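Local coordinates for Lmo1076 protein (Listeria monocytogenes serovar 1/2a, PDB 5JQC) that is probably a secreted cell-wall autolysin with amidase activity, the present chain being its run of three SH3-like GW modules rather than a catalytic domain, at residues His200-Gly205 / Lys216-Ala221; Lys61-Leu66 / Arg92-Tyr97; Asp144-Lys149 / Gln160-Gly165; Leu13-Lys18 / Thr71-Trp76. One frame throughout, in Å; residues are numbered along the deposited sequence.

Contact 1. Residues His200-Gly205 / Lys216-Ala221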
loop_
_atom_site.group_PDB
_atom_site.type_symbol
_atom_site.label_atom_id
_atom_site.label_comp_id
_atom_site.label_asym_id
_atom_site.label_seq_id
_atom_site.Cartn_x
_atom_site.Cartn_y
_atom_site.Cartn_z
ATOM N N HIS A 200 31.649 15.699 3.616
ATOM C CA HIS A 200 30.760 15.209 2.576
ATOM C C HIS A 200 31.361 13.995 1.883
ATOM O O HIS A 200 32.556 13.710 1.982
ATOM C CB HIS A 200 30.469 16.315 1.566
ATOM C CG HIS A 200 29.959 17.571 2.193
ATOM N ND1 HIS A 200 30.778 18.643 2.476
ATOM C CD2 HIS A 200 28.720 17.921 2.605
ATOM C CE1 HIS A 200 30.056 19.610 3.011
ATOM N NE2 HIS A 200 28.807 19.195 3.111
ATOM N N GLY A 201 30.502 13.269 1.177
ATOM C CA GLY A 201 30.957 12.142 0.387
ATOM C C GLY A 201 30.741 12.283 -1.117
ATOM O O GLY A 201 29.939 13.098 -1.587
ATOM N N VAL A 202 31.464 11.464 -1.873
ATOM C CA VAL A 202 31.364 11.380 -3.322
ATOM C C VAL A 202 30.558 10.130 -3.659
ATOM O O VAL A 202 30.898 9.030 -3.203
ATOM C CB VAL A 202 32.764 11.320 -3.965
ATOM C CG1 VAL A 202 32.674 11.185 -5.478
ATOM C CG2 VAL A 202 33.604 12.535 -3.568
ATOM N N TYR A 203 29.505 10.291 -4.459
ATOM C CA TYR A 203 28.621 9.200 -4.844
ATOM C C TYR A 203 28.644 8.970 -6.352
ATOM O O TYR A 203 28.851 9.901 -7.144
ATOM C CB TYR A 203 27.214 9.493 -4.377
ATOM C CG TYR A 203 27.186 9.704 -2.888
ATOM C CD1 TYR A 203 27.396 10.967 -2.346
ATOM C CD2 TYR A 203 27.007 8.630 -2.015
ATOM C CE1 TYR A 203 27.396 11.163 -0.977
ATOM C CE2 TYR A 203 27.011 8.814 -0.631
ATOM C CZ TYR A 203 27.212 10.080 -0.125
ATOM O OH TYR A 203 27.229 10.270 1.229
ATOM N N SER A 204 28.429 7.712 -6.748
ATOM C CA SER A 204 28.392 7.384 -8.174
ATOM C C SER A 204 27.167 7.971 -8.884
ATOM O O SER A 204 27.227 8.257 -10.089
ATOM C CB SER A 204 28.427 5.872 -8.361
ATOM O OG SER A 204 27.218 5.293 -7.943
ATOM N N GLY A 205 26.043 8.116 -8.177
ATOM C CA GLY A 205 24.872 8.791 -8.707
ATOM C C GLY A 205 24.412 9.890 -7.762
ATOM O O GLY A 205 25.010 10.112 -6.708
ATOM N N LYS A 216 28.883 6.118 -0.215
ATOM C CA LYS A 216 29.938 6.936 -0.790
ATOM C C LYS A 216 31.034 6.081 -1.415
ATOM O O LYS A 216 31.290 4.945 -1.007
ATOM C CB LYS A 216 30.522 7.882 0.273
ATOM C CG LYS A 216 31.344 7.243 1.400
ATOM C CD LYS A 216 31.494 8.200 2.601
ATOM C CE LYS A 216 30.169 8.355 3.373
ATOM N NZ LYS A 216 30.263 9.251 4.569
ATOM N N LEU A 217 31.649 6.636 -2.461
ATOM C CA LEU A 217 32.857 6.061 -3.031
ATOM C C LEU A 217 34.094 6.528 -2.279
ATOM O O LEU A 217 35.085 5.791 -2.210
ATOM C CB LEU A 217 32.961 6.428 -4.510
ATOM C CG LEU A 217 31.859 5.890 -5.421
ATOM C CD1 LEU A 217 31.946 6.546 -6.795
ATOM C CD2 LEU A 217 31.950 4.370 -5.525
ATOM N N SER A 218 34.047 7.733 -1.713
ATOM C CA SER A 218 35.091 8.272 -0.843
ATOM C C SER A 218 34.526 9.511 -0.154
ATOM O O SER A 218 33.368 9.890 -0.363
ATOM C CB SER A 218 36.365 8.616 -1.622
ATOM O OG SER A 218 36.221 9.852 -2.298
ATOM N N THR A 219 35.353 10.138 0.675
ATOM C CA THR A 219 35.030 11.468 1.166
ATOM C C THR A 219 35.637 12.514 0.235
ATOM O O THR A 219 36.561 12.236 -0.537
ATOM C CB THR A 219 35.527 11.676 2.603
ATOM O OG1 THR A 219 36.938 11.422 2.676
ATOM C CG2 THR A 219 34.779 10.751 3.561
ATOM N N GLY A 220 35.081 13.725 0.296
ATOM C CA GLY A 220 35.636 14.833 -0.462
ATOM C C GLY A 220 36.930 15.393 0.087
ATOM O O GLY A 220 37.503 16.303 -0.526
ATOM N N ALA A 221 37.391 14.873 1.235
ATOM C CA ALA A 221 38.654 15.310 1.821
ATOM C C ALA A 221 39.798 15.177 0.829
ATOM O O ALA A 221 40.628 16.084 0.718
ATOM C CB ALA A 221 38.954 14.507 3.095
#

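Contact 2. Residues Lys61-Leu66 / Arg92-Tyr97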
loop_
_atom_site.group_PDB
_atom_site.type_symbol
_atom_site.label_atom_id
_atom_site.label_comp_id
_atom_site.label_asym_id
_atom_site.label_seq_id
_atom_site.Cartn_x
_atom_site.Cartn_y
_atom_site.Cartn_z
ATOM N N LYS A 61 -18.950 -18.514 2.675
ATOM C CA LYS A 61 -18.908 -17.899 1.364
ATOM C C LYS A 61 -18.895 -16.384 1.530
ATOM O O LYS A 61 -19.496 -15.844 2.463
ATOM C CB LYS A 61 -20.098 -18.346 0.516
ATOM N N ASP A 62 -18.173 -15.707 0.643
ATOM C CA ASP A 62 -18.116 -14.253 0.660
ATOM C C ASP A 62 -19.317 -13.671 -0.074
ATOM O O ASP A 62 -19.735 -14.178 -1.122
ATOM C CB ASP A 62 -16.813 -13.760 0.022
ATOM C CG ASP A 62 -15.624 -13.841 0.975
ATOM O OD1 ASP A 62 -15.769 -14.438 2.068
ATOM O OD2 ASP A 62 -14.545 -13.311 0.629
ATOM N N VAL A 63 -19.877 -12.595 0.479
ATOM C CA VAL A 63 -21.086 -11.995 -0.058
ATOM C C VAL A 63 -20.920 -10.487 -0.043
ATOM O O VAL A 63 -20.011 -9.939 0.583
ATOM C CB VAL A 63 -22.353 -12.387 0.733
ATOM C CG1 VAL A 63 -22.674 -13.859 0.534
ATOM C CG2 VAL A 63 -22.168 -12.075 2.211
ATOM N N LYS A 64 -21.824 -9.828 -0.751
ATOM C CA LYS A 64 -21.916 -8.379 -0.789
ATOM C C LYS A 64 -23.138 -7.960 0.013
ATOM O O LYS A 64 -24.207 -8.561 -0.128
ATOM C CB LYS A 64 -22.028 -7.884 -2.237
ATOM C CG LYS A 64 -20.841 -8.235 -3.146
ATOM C CD LYS A 64 -19.854 -7.073 -3.251
ATOM C CE LYS A 64 -18.796 -7.317 -4.318
ATOM N NZ LYS A 64 -17.983 -6.092 -4.572
ATOM N N ILE A 65 -22.990 -6.940 0.849
ATOM C CA ILE A 65 -24.099 -6.441 1.648
ATOM C C ILE A 65 -24.574 -5.153 1.007
ATOM O O ILE A 65 -23.801 -4.198 0.869
ATOM C CB ILE A 65 -23.700 -6.222 3.114
ATOM C CG1 ILE A 65 -23.120 -7.505 3.709
ATOM C CG2 ILE A 65 -24.904 -5.769 3.927
ATOM C CD1 ILE A 65 -24.099 -8.664 3.752
ATOM N N LEU A 66 -25.857 -5.125 0.637
ATOM C CA LEU A 66 -26.457 -4.045 -0.132
ATOM C C LEU A 66 -27.327 -3.113 0.702
ATOM O O LEU A 66 -27.353 -1.903 0.453
ATOM C CB LEU A 66 -27.301 -4.626 -1.272
ATOM C CG LEU A 66 -26.623 -5.218 -2.512
ATOM C CD1 LEU A 66 -25.957 -6.548 -2.219
ATOM C CD2 LEU A 66 -27.676 -5.373 -3.601
ATOM N N ARG A 92 -26.191 -10.545 12.402
ATOM C CA ARG A 92 -25.287 -11.337 13.232
ATOM C C ARG A 92 -24.771 -12.572 12.506
ATOM O O ARG A 92 -23.728 -13.114 12.881
ATOM C CB ARG A 92 -25.984 -11.755 14.532
ATOM C CG ARG A 92 -26.178 -10.636 15.562
ATOM C CD ARG A 92 -26.985 -11.141 16.769
ATOM N NE ARG A 92 -28.306 -11.590 16.335
ATOM C CZ ARG A 92 -29.121 -12.384 17.036
ATOM N NH1 ARG A 92 -28.769 -12.861 18.237
ATOM N NH2 ARG A 92 -30.298 -12.719 16.512
ATOM N N ALA A 93 -25.464 -13.023 11.468
ATOM C CA ALA A 93 -24.967 -14.148 10.690
ATOM C C ALA A 93 -23.729 -13.820 9.849
ATOM O O ALA A 93 -23.219 -14.720 9.174
ATOM C CB ALA A 93 -26.086 -14.678 9.784
ATOM N N PHE A 94 -23.216 -12.579 9.868
ATOM C CA PHE A 94 -22.152 -12.162 8.952
ATOM C C PHE A 94 -20.956 -11.575 9.699
ATOM O O PHE A 94 -21.110 -10.936 10.744
ATOM C CB PHE A 94 -22.628 -11.086 7.943
ATOM C CG PHE A 94 -23.853 -11.457 7.150
ATOM C CD1 PHE A 94 -25.121 -11.312 7.690
ATOM C CD2 PHE A 94 -23.733 -11.894 5.840
ATOM C CE1 PHE A 94 -26.243 -11.633 6.938
ATOM C CE2 PHE A 94 -24.847 -12.213 5.089
ATOM C CZ PHE A 94 -26.100 -12.082 5.634
ATOM N N VAL A 95 -19.764 -11.748 9.111
ATOM C CA VAL A 95 -18.543 -11.043 9.519
ATOM C C VAL A 95 -18.137 -10.089 8.394
ATOM O O VAL A 95 -17.734 -10.532 7.309
ATOM C CB VAL A 95 -17.400 -12.010 9.843
ATOM C CG1 VAL A 95 -16.159 -11.234 10.243
ATOM C CG2 VAL A 95 -17.804 -12.956 10.977
ATOM N N TYR A 96 -18.238 -8.782 8.648
ATOM C CA TYR A 96 -17.890 -7.791 7.637
ATOM C C TYR A 96 -16.378 -7.676 7.511
ATOM O O TYR A 96 -15.656 -7.656 8.515
ATOM C CB TYR A 96 -18.456 -6.411 7.986
ATOM C CG TYR A 96 -19.943 -6.229 7.791
ATOM C CD1 TYR A 96 -20.815 -7.313 7.809
ATOM C CD2 TYR A 96 -20.474 -4.959 7.592
ATOM C CE1 TYR A 96 -22.173 -7.134 7.636
ATOM C CE2 TYR A 96 -21.835 -4.764 7.412
ATOM C CZ TYR A 96 -22.681 -5.856 7.431
ATOM O OH TYR A 96 -24.037 -5.679 7.258
ATOM N N TYR A 97 -15.902 -7.586 6.264
ATOM C CA TYR A 97 -14.497 -7.286 6.032
ATOM C C TYR A 97 -14.245 -5.790 6.217
ATOM O O TYR A 97 -15.023 -4.962 5.737
ATOM C CB TYR A 97 -14.081 -7.691 4.627
ATOM C CG TYR A 97 -13.996 -9.181 4.393
ATOM C CD1 TYR A 97 -12.937 -9.929 4.895
ATOM C CD2 TYR A 97 -14.952 -9.834 3.633
ATOM C CE1 TYR A 97 -12.854 -11.291 4.661
ATOM C CE2 TYR A 97 -14.873 -11.192 3.396
ATOM C CZ TYR A 97 -13.828 -11.912 3.909
ATOM O OH TYR A 97 -13.777 -13.264 3.668
#

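Contact 3. Residues Asp144-Lys149 / Gln160-Gly165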
loop_
_atom_site.group_PDB
_atom_site.type_symbol
_atom_site.label_atom_id
_atom_site.label_comp_id
_atom_site.label_asym_id
_atom_site.label_seq_id
_atom_site.Cartn_x
_atom_site.Cartn_y
_atom_site.Cartn_z
ATOM N N ASP A 144 15.407 -4.352 -5.682
ATOM C CA ASP A 144 14.734 -3.118 -6.061
ATOM C C ASP A 144 13.288 -3.390 -6.427
ATOM O O ASP A 144 12.937 -4.469 -6.909
ATOM C CB ASP A 144 15.442 -2.451 -7.240
ATOM C CG ASP A 144 16.576 -1.569 -6.792
ATOM O OD1 ASP A 144 16.855 -1.538 -5.566
ATOM O OD2 ASP A 144 17.199 -0.932 -7.660
ATOM N N ALA A 145 12.443 -2.392 -6.202
ATOM C CA ALA A 145 11.019 -2.566 -6.423
ATOM C C ALA A 145 10.399 -1.236 -6.803
ATOM O O ALA A 145 10.900 -0.166 -6.435
ATOM C CB ALA A 145 10.338 -3.152 -5.180
ATOM N N LYS A 146 9.312 -1.315 -7.560
ATOM C CA LYS A 146 8.508 -0.155 -7.899
ATOM C C LYS A 146 7.241 -0.190 -7.052
ATOM O O LYS A 146 6.522 -1.196 -7.040
ATOM C CB LYS A 146 8.178 -0.136 -9.391
ATOM C CG LYS A 146 7.503 1.144 -9.823
ATOM C CD LYS A 146 7.115 1.120 -11.293
ATOM C CE LYS A 146 6.365 2.384 -11.663
ATOM N NZ LYS A 146 5.702 2.270 -12.989
ATOM N N ILE A 147 6.980 0.897 -6.341
ATOM C CA ILE A 147 5.821 1.012 -5.466
ATOM C C ILE A 147 4.715 1.715 -6.244
ATOM O O ILE A 147 4.883 2.860 -6.678
ATOM C CB ILE A 147 6.190 1.780 -4.191
ATOM C CG1 ILE A 147 7.106 0.916 -3.308
ATOM C CG2 ILE A 147 4.934 2.254 -3.483
ATOM C CD1 ILE A 147 8.208 1.697 -2.589
ATOM N N ILE A 148 3.584 1.033 -6.435
ATOM C CA ILE A 148 2.538 1.514 -7.337
ATOM C C ILE A 148 1.231 1.873 -6.627
ATOM O O ILE A 148 0.360 2.509 -7.250
ATOM C CB ILE A 148 2.257 0.488 -8.452
ATOM C CG1 ILE A 148 1.586 -0.745 -7.851
ATOM C CG2 ILE A 148 3.556 0.113 -9.154
ATOM C CD1 ILE A 148 1.469 -1.904 -8.801
ATOM N N LYS A 149 1.059 1.506 -5.360
ATOM C CA LYS A 149 -0.192 1.794 -4.673
ATOM C C LYS A 149 0.043 1.675 -3.177
ATOM O O LYS A 149 0.903 0.907 -2.738
ATOM C CB LYS A 149 -1.286 0.825 -5.123
ATOM C CG LYS A 149 -2.688 1.352 -5.038
ATOM C CD LYS A 149 -3.655 0.203 -5.281
ATOM C CE LYS A 149 -5.037 0.700 -5.653
ATOM N NZ LYS A 149 -5.858 -0.412 -6.206
ATOM N N GLN A 160 1.759 -1.738 -2.437
ATOM C CA GLN A 160 1.740 -2.699 -3.529
ATOM C C GLN A 160 2.958 -2.433 -4.406
ATOM O O GLN A 160 3.262 -1.277 -4.713
ATOM C CB GLN A 160 0.447 -2.577 -4.335
ATOM C CG GLN A 160 0.257 -3.728 -5.295
ATOM C CD GLN A 160 -0.963 -3.578 -6.150
ATOM O OE1 GLN A 160 -1.348 -2.468 -6.505
ATOM N NE2 GLN A 160 -1.595 -4.699 -6.483
ATOM N N PHE A 161 3.666 -3.487 -4.794
ATOM C CA PHE A 161 4.991 -3.304 -5.372
ATOM C C PHE A 161 5.278 -4.327 -6.466
ATOM O O PHE A 161 4.711 -5.423 -6.499
ATOM C CB PHE A 161 6.089 -3.401 -4.306
ATOM C CG PHE A 161 6.306 -4.805 -3.799
ATOM C CD1 PHE A 161 5.433 -5.370 -2.895
ATOM C CD2 PHE A 161 7.364 -5.564 -4.252
ATOM C CE1 PHE A 161 5.613 -6.655 -2.457
ATOM C CE2 PHE A 161 7.548 -6.840 -3.818
ATOM C CZ PHE A 161 6.675 -7.390 -2.914
ATOM N N GLN A 162 6.213 -3.958 -7.341
ATOM C CA GLN A 162 6.647 -4.788 -8.458
ATOM C C GLN A 162 8.145 -5.034 -8.372
ATOM O O GLN A 162 8.908 -4.143 -7.975
ATOM C CB GLN A 162 6.325 -4.126 -9.793
ATOM C CG GLN A 162 4.883 -3.692 -9.915
ATOM C CD GLN A 162 4.596 -3.034 -11.256
ATOM O OE1 GLN A 162 5.259 -2.067 -11.646
ATOM N NE2 GLN A 162 3.599 -3.549 -11.965
ATOM N N VAL A 163 8.558 -6.245 -8.751
ATOM C CA VAL A 163 9.966 -6.618 -8.899
ATOM C C VAL A 163 10.139 -7.225 -10.291
ATOM O O VAL A 163 9.440 -8.182 -10.652
ATOM C CB VAL A 163 10.430 -7.599 -7.799
ATOM C CG1 VAL A 163 11.900 -7.979 -7.969
ATOM C CG2 VAL A 163 10.214 -6.997 -6.414
ATOM N N GLY A 164 11.056 -6.664 -11.074
ATOM C CA GLY A 164 11.220 -7.096 -12.454
ATOM C C GLY A 164 9.978 -6.948 -13.313
ATOM O O GLY A 164 9.640 -7.868 -14.067
ATOM N N GLY A 165 9.281 -5.818 -13.215
ATOM C CA GLY A 165 8.134 -5.579 -14.061
ATOM C C GLY A 165 6.867 -6.318 -13.684
ATOM O O GLY A 165 5.819 -6.058 -14.289
#

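Contact 4. Residues Leu13-Lys18 / Thr71-Trp76. With SO4 (sulfate ion), chain F.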
loop_
_atom_site.group_PDB
_atom_site.type_symbol
_atom_site.label_atom_id
_atom_site.label_comp_id
_atom_site.label_asym_id
_atom_site.label_seq_id
_atom_site.Cartn_x
_atom_site.Cartn_y
_atom_site.Cartn_z
ATOM N N LEU A 13 -49.232 -8.121 14.217
ATOM C CA LEU A 13 -48.781 -9.374 13.622
ATOM C C LEU A 13 -47.354 -9.235 13.108
ATOM O O LEU A 13 -46.516 -10.117 13.341
ATOM C CB LEU A 13 -49.723 -9.799 12.493
ATOM N N TYR A 14 -47.064 -8.117 12.430
ATOM C CA TYR A 14 -45.765 -7.802 11.855
ATOM C C TYR A 14 -45.121 -6.630 12.584
ATOM O O TYR A 14 -45.805 -5.797 13.192
ATOM C CB TYR A 14 -45.895 -7.461 10.365
ATOM C CG TYR A 14 -46.644 -8.528 9.629
ATOM C CD1 TYR A 14 -46.085 -9.790 9.480
ATOM C CD2 TYR A 14 -47.917 -8.292 9.102
ATOM C CE1 TYR A 14 -46.745 -10.789 8.819
ATOM C CE2 TYR A 14 -48.594 -9.291 8.430
ATOM C CZ TYR A 14 -47.995 -10.545 8.295
ATOM O OH TYR A 14 -48.624 -11.577 7.636
ATOM N N ASP A 15 -43.790 -6.568 12.479
ATOM C CA ASP A 15 -42.947 -5.540 13.077
ATOM C C ASP A 15 -42.682 -4.393 12.107
ATOM O O ASP A 15 -42.427 -4.608 10.923
ATOM C CB ASP A 15 -41.605 -6.141 13.501
ATOM C CG ASP A 15 -41.766 -7.307 14.461
ATOM O OD1 ASP A 15 -42.418 -7.149 15.528
ATOM O OD2 ASP A 15 -41.233 -8.389 14.134
ATOM N N THR A 16 -42.702 -3.170 12.640
ATOM C CA THR A 16 -42.379 -1.984 11.867
ATOM C C THR A 16 -40.898 -1.930 11.522
ATOM O O THR A 16 -40.041 -2.229 12.363
ATOM C CB THR A 16 -42.739 -0.724 12.643
ATOM O OG1 THR A 16 -44.120 -0.772 12.998
ATOM C CG2 THR A 16 -42.472 0.532 11.779
ATOM N N ILE A 17 -40.604 -1.533 10.283
ATOM C CA ILE A 17 -39.238 -1.218 9.858
ATOM C C ILE A 17 -38.909 0.183 10.374
ATOM O O ILE A 17 -39.487 1.175 9.924
ATOM C CB ILE A 17 -39.083 -1.306 8.334
ATOM C CG1 ILE A 17 -39.498 -2.693 7.837
ATOM C CG2 ILE A 17 -37.625 -1.043 7.919
ATOM C CD1 ILE A 17 -39.405 -2.867 6.359
ATOM N N LYS A 18 -37.976 0.265 11.325
ATOM C CA LYS A 18 -37.706 1.533 11.998
ATOM C C LYS A 18 -36.653 2.364 11.272
ATOM O O LYS A 18 -36.636 3.594 11.410
ATOM C CB LYS A 18 -37.241 1.263 13.427
ATOM C CG LYS A 18 -38.241 0.452 14.272
ATOM C CD LYS A 18 -37.638 0.103 15.648
ATOM C CE LYS A 18 -38.717 -0.369 16.607
ATOM N NZ LYS A 18 -38.214 -0.600 17.987
ATOM N N THR A 71 -35.669 -3.728 12.940
ATOM C CA THR A 71 -36.956 -3.758 13.621
ATOM C C THR A 71 -36.687 -3.960 15.099
ATOM O O THR A 71 -35.536 -4.146 15.513
ATOM C CB THR A 71 -37.859 -4.890 13.124
ATOM O OG1 THR A 71 -37.472 -6.110 13.764
ATOM C CG2 THR A 71 -37.752 -5.080 11.629
ATOM N N SER A 72 -37.752 -3.993 15.897
ATOM C CA SER A 72 -37.619 -4.284 17.317
ATOM C C SER A 72 -36.888 -5.602 17.607
ATOM O O SER A 72 -36.357 -5.783 18.714
ATOM C CB SER A 72 -39.012 -4.290 17.929
ATOM O OG SER A 72 -38.953 -4.442 19.329
ATOM N N ARG A 73 -36.827 -6.527 16.649
ATOM C CA ARG A 73 -36.202 -7.810 16.932
ATOM C C ARG A 73 -34.737 -7.896 16.516
ATOM O O ARG A 73 -34.075 -8.862 16.904
ATOM C CB ARG A 73 -36.972 -8.943 16.250
ATOM C CG ARG A 73 -38.380 -9.129 16.787
ATOM C CD ARG A 73 -39.128 -10.141 15.932
ATOM N NE ARG A 73 -40.530 -10.219 16.324
ATOM C CZ ARG A 73 -40.981 -10.994 17.313
ATOM N NH1 ARG A 73 -42.269 -11.011 17.621
ATOM N NH2 ARG A 73 -40.143 -11.755 17.990
ATOM N N GLY A 74 -34.213 -6.940 15.744
ATOM C CA GLY A 74 -32.808 -6.975 15.353
ATOM C C GLY A 74 -32.589 -6.234 14.043
ATOM O O GLY A 74 -33.452 -5.484 13.588
ATOM N N THR A 75 -31.416 -6.473 13.448
ATOM C CA THR A 75 -31.015 -5.869 12.181
ATOM C C THR A 75 -30.903 -6.955 11.125
ATOM O O THR A 75 -30.222 -7.960 11.341
ATOM C CB THR A 75 -29.677 -5.136 12.304
ATOM O OG1 THR A 75 -29.827 -4.034 13.207
ATOM C CG2 THR A 75 -29.227 -4.600 10.952
ATOM N N TRP A 76 -31.587 -6.758 9.998
ATOM C CA TRP A 76 -31.510 -7.659 8.854
ATOM C C TRP A 76 -30.803 -6.957 7.699
ATOM O O TRP A 76 -31.033 -5.767 7.459
ATOM C CB TRP A 76 -32.921 -8.129 8.444
ATOM C CG TRP A 76 -33.354 -9.262 9.310
ATOM C CD1 TRP A 76 -33.248 -10.594 9.031
ATOM C CD2 TRP A 76 -33.879 -9.172 10.639
ATOM N NE1 TRP A 76 -33.692 -11.338 10.092
ATOM C CE2 TRP A 76 -34.089 -10.489 11.093
ATOM C CE3 TRP A 76 -34.210 -8.105 11.483
ATOM C CZ2 TRP A 76 -34.624 -10.771 12.349
ATOM C CZ3 TRP A 76 -34.735 -8.387 12.731
ATOM C CH2 TRP A 76 -34.936 -9.710 13.153
HETATM S S SO4 F . -37.442 3.421 18.982
HETATM O O1 SO4 F . -36.183 4.099 18.666
HETATM O O2 SO4 F . -38.486 3.750 18.020
HETATM O O3 SO4 F . -37.242 1.969 18.929
HETATM O O4 SO4 F . -37.873 3.895 20.299
HETATM O O HOH W 1 -38.566 -8.193 12.969
HETATM O O HOH W 2 -40.178 -3.252 14.819
#

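Contact 1. Residues His200-Gly205 / Lys216-Ala221
Tyr203 turns CG anti to its own carbonyl carbon (chi1 -57°), and Lys216 sets CG between its backbone N and carbonyl carbon (chi1 69°); from these starts the tyrosine ring and the lysine chain cross obliquely. The ring atom CE2 of Tyr203 comes 3.3 Å from Lys216 N and also touches Lys216 CB. Beside them Leu217 N is hydrogen-bonded to Val202 O. Val202 N returns a bond to Ser218 O at 2.9 Å, and Gly220 N binds His200 O at 3.0 Å. Gly201 faces Thr219 as a non-hydrogen-bonded pair with CA atoms 4.2 Å apart. Leu217 CD1 lies 3.9 Å from Ser204 CB, whose hydroxyl is bonded to Ser212 O. Val202 passes CG2 near Ser218 OG and touches Val251 and Met254 of strand 249-255, while Tyr203 meets the ring of Tyr207 edge-to-face. This is a short, weakly bonded antiparallel two-stranded ribbon within the third GW module, an SH3-like domain, packed against strand 249-255.

Contact 2. Residues Lys61-Leu66 / Arg92-Tyr97
The SH3-like fold of the first GW module brings its short last strand, 94-96, across strand 62-66 at 76°, with the two axes 9.0 Å apart at closest approach. At that spacing side chains alone bridge the gap. Phe94 is the apolar centre: Ile65 CD1 sits over one face of its ring, 4.2 Å from the centroid, in a CH-pi contact, while Val63 CG2 reaches the edge near the ring plane, 3.9 Å from Phe94 CE2. Two branched side chains of one strand thus hold the ring from its face and its edge, and Phe79 adds an edge-to-face ring contact. Ile65 also serves Tyr96, which it crosses at about a right angle. Ile65 CG1 lies anti to the carbonyl carbon (chi1 -55°) and packs against Tyr96 CE1, whereas the CG2 methyl comes 3.4 Å from Tyr96 OH. The Tyr96 hydroxyl itself is hydrogen-bonded to Glu68 OE2. At the other end of the contact Tyr97 OH donates to Asp62 OD1 at 2.8 Å, meeting it on the syn side and somewhat out of the carboxylate plane; carboxylate and ring planes are 69° apart. A weak hydrogen bond also links Tyr97 OH to a diethylene glycol molecule, probably from the crystallisation liquor. The chemistry therefore changes along the strand, from an aromatic-aliphatic cluster around Phe94 to a phenol-carboxylate bond at Asp62, where the donated hydrogen probably stabilises the negative charge of the aspartate.

Contact 3. Residues Asp144-Lys149 / Gln160-Gly165
Lys146 O takes the N-H of Gln162 at 2.8 Å and receives the CA-H of Phe161 as a second, weaker contact. Lys146 N answers with a 2.9 Å bond to Gln162 O, so the two residues form an antiparallel hydrogen-bonded pair; their side chains lie side by side and point the same way. Further on, Ile148 N binds Gln160 O at 2.9 Å, while Gln160 N goes to Lys149 O rather than back to residue 148. This shift of one residue between Ile147 and Lys149 is a beta bulge. Ile148, at the bulge, takes the crowded position with CG1 between backbone N and carbonyl carbon (chi1 69°). CG1 there lies 3.7 Å from Gln160 OE1, and CG2 reaches the same distance from Gln162 OE1, so the isoleucine fits between two glutamine side chains, crossing Gln162 at about a right angle. Gln162 NE2 is hydrogen-bonded to Thr167 OG1, which helps fix that amide. Gln160 OE1 also touches Lys149 CB, at 3.6 Å. Ile147 and Phe161 share the other face, facing each other as a non-hydrogen-bonded pair. There Ala145 CB approaches Phe161 CD2 at 3.9 Å and Val163 CG2 at 4.0 Å, and the Phe161 ring meets Phe176 edge-to-face. Strands 144-153 and 156-163 make a bulged antiparallel beta hairpin, strand 144-153 being the central strand of the five-stranded antiparallel sheet of the second GW module, an SH3-like fold.

Contact 4. Residues Leu13-Lys18 / Thr71-Trp76
Asp15 and Arg73 make the close side of this contact, Lys18 and Ser72 the loose one. Arg73 NE donates to Asp15 OD2 at 2.9 Å in a salt bridge. The oxygen lies in the guanidinium plane and is met on its syn side, although the bond is bent to 138° at the hydrogen and the two flat groups are 51° apart. The carboxylate also accepts from Asn43 ND2, and a water donates to the same OD2, so several donors gather on one oxygen and probably favour its charged form. Thr71 packs beside this group, its CB 4.0 Å from Asp15 CB and 3.5 Å from Thr16 O. Thr71 OG1 lies between the backbone N and the carbonyl carbon (chi1 81°), where it accepts the N-H of Arg73 at 3.0 Å in an ST turn. Thr71 to Gly74 also form the type I beta turn of the hairpin joining strands 62-71 and 74-81 in the first GW module, and the segment 13-18 leading into strand 19-29 lies against it. A second water bridges Thr16 O and Ser72 N. Beyond it the packing thins: the extended chain of Lys18 brings NZ only to 3.8 Å from Ser72 CB, and NZ instead donates to O3 of a sulfate, probably from the crystallisation liquor, at 2.9 Å.

Overall arrangement
The four contacts sample all three GW modules of an elongated chain. Contacts 2 and 4 share the first module and reach the same sheet, with nearest atoms about 5 Å apart: strand 62-71, which contact 2 uses near its start, runs into the turn of contact 4. Contact 3 belongs to the second module and contact 1 to the third, so contacts 2, 3 and 1 follow in series, with centres about 32 Å and 29 Å apart at successive steps. Their nearest atoms stay about 13 Å and 12 Å apart, so none touches the next. Contacts 1 and 4 lie farthest apart, about 74 Å between centres, on opposite sides of the chain's centre.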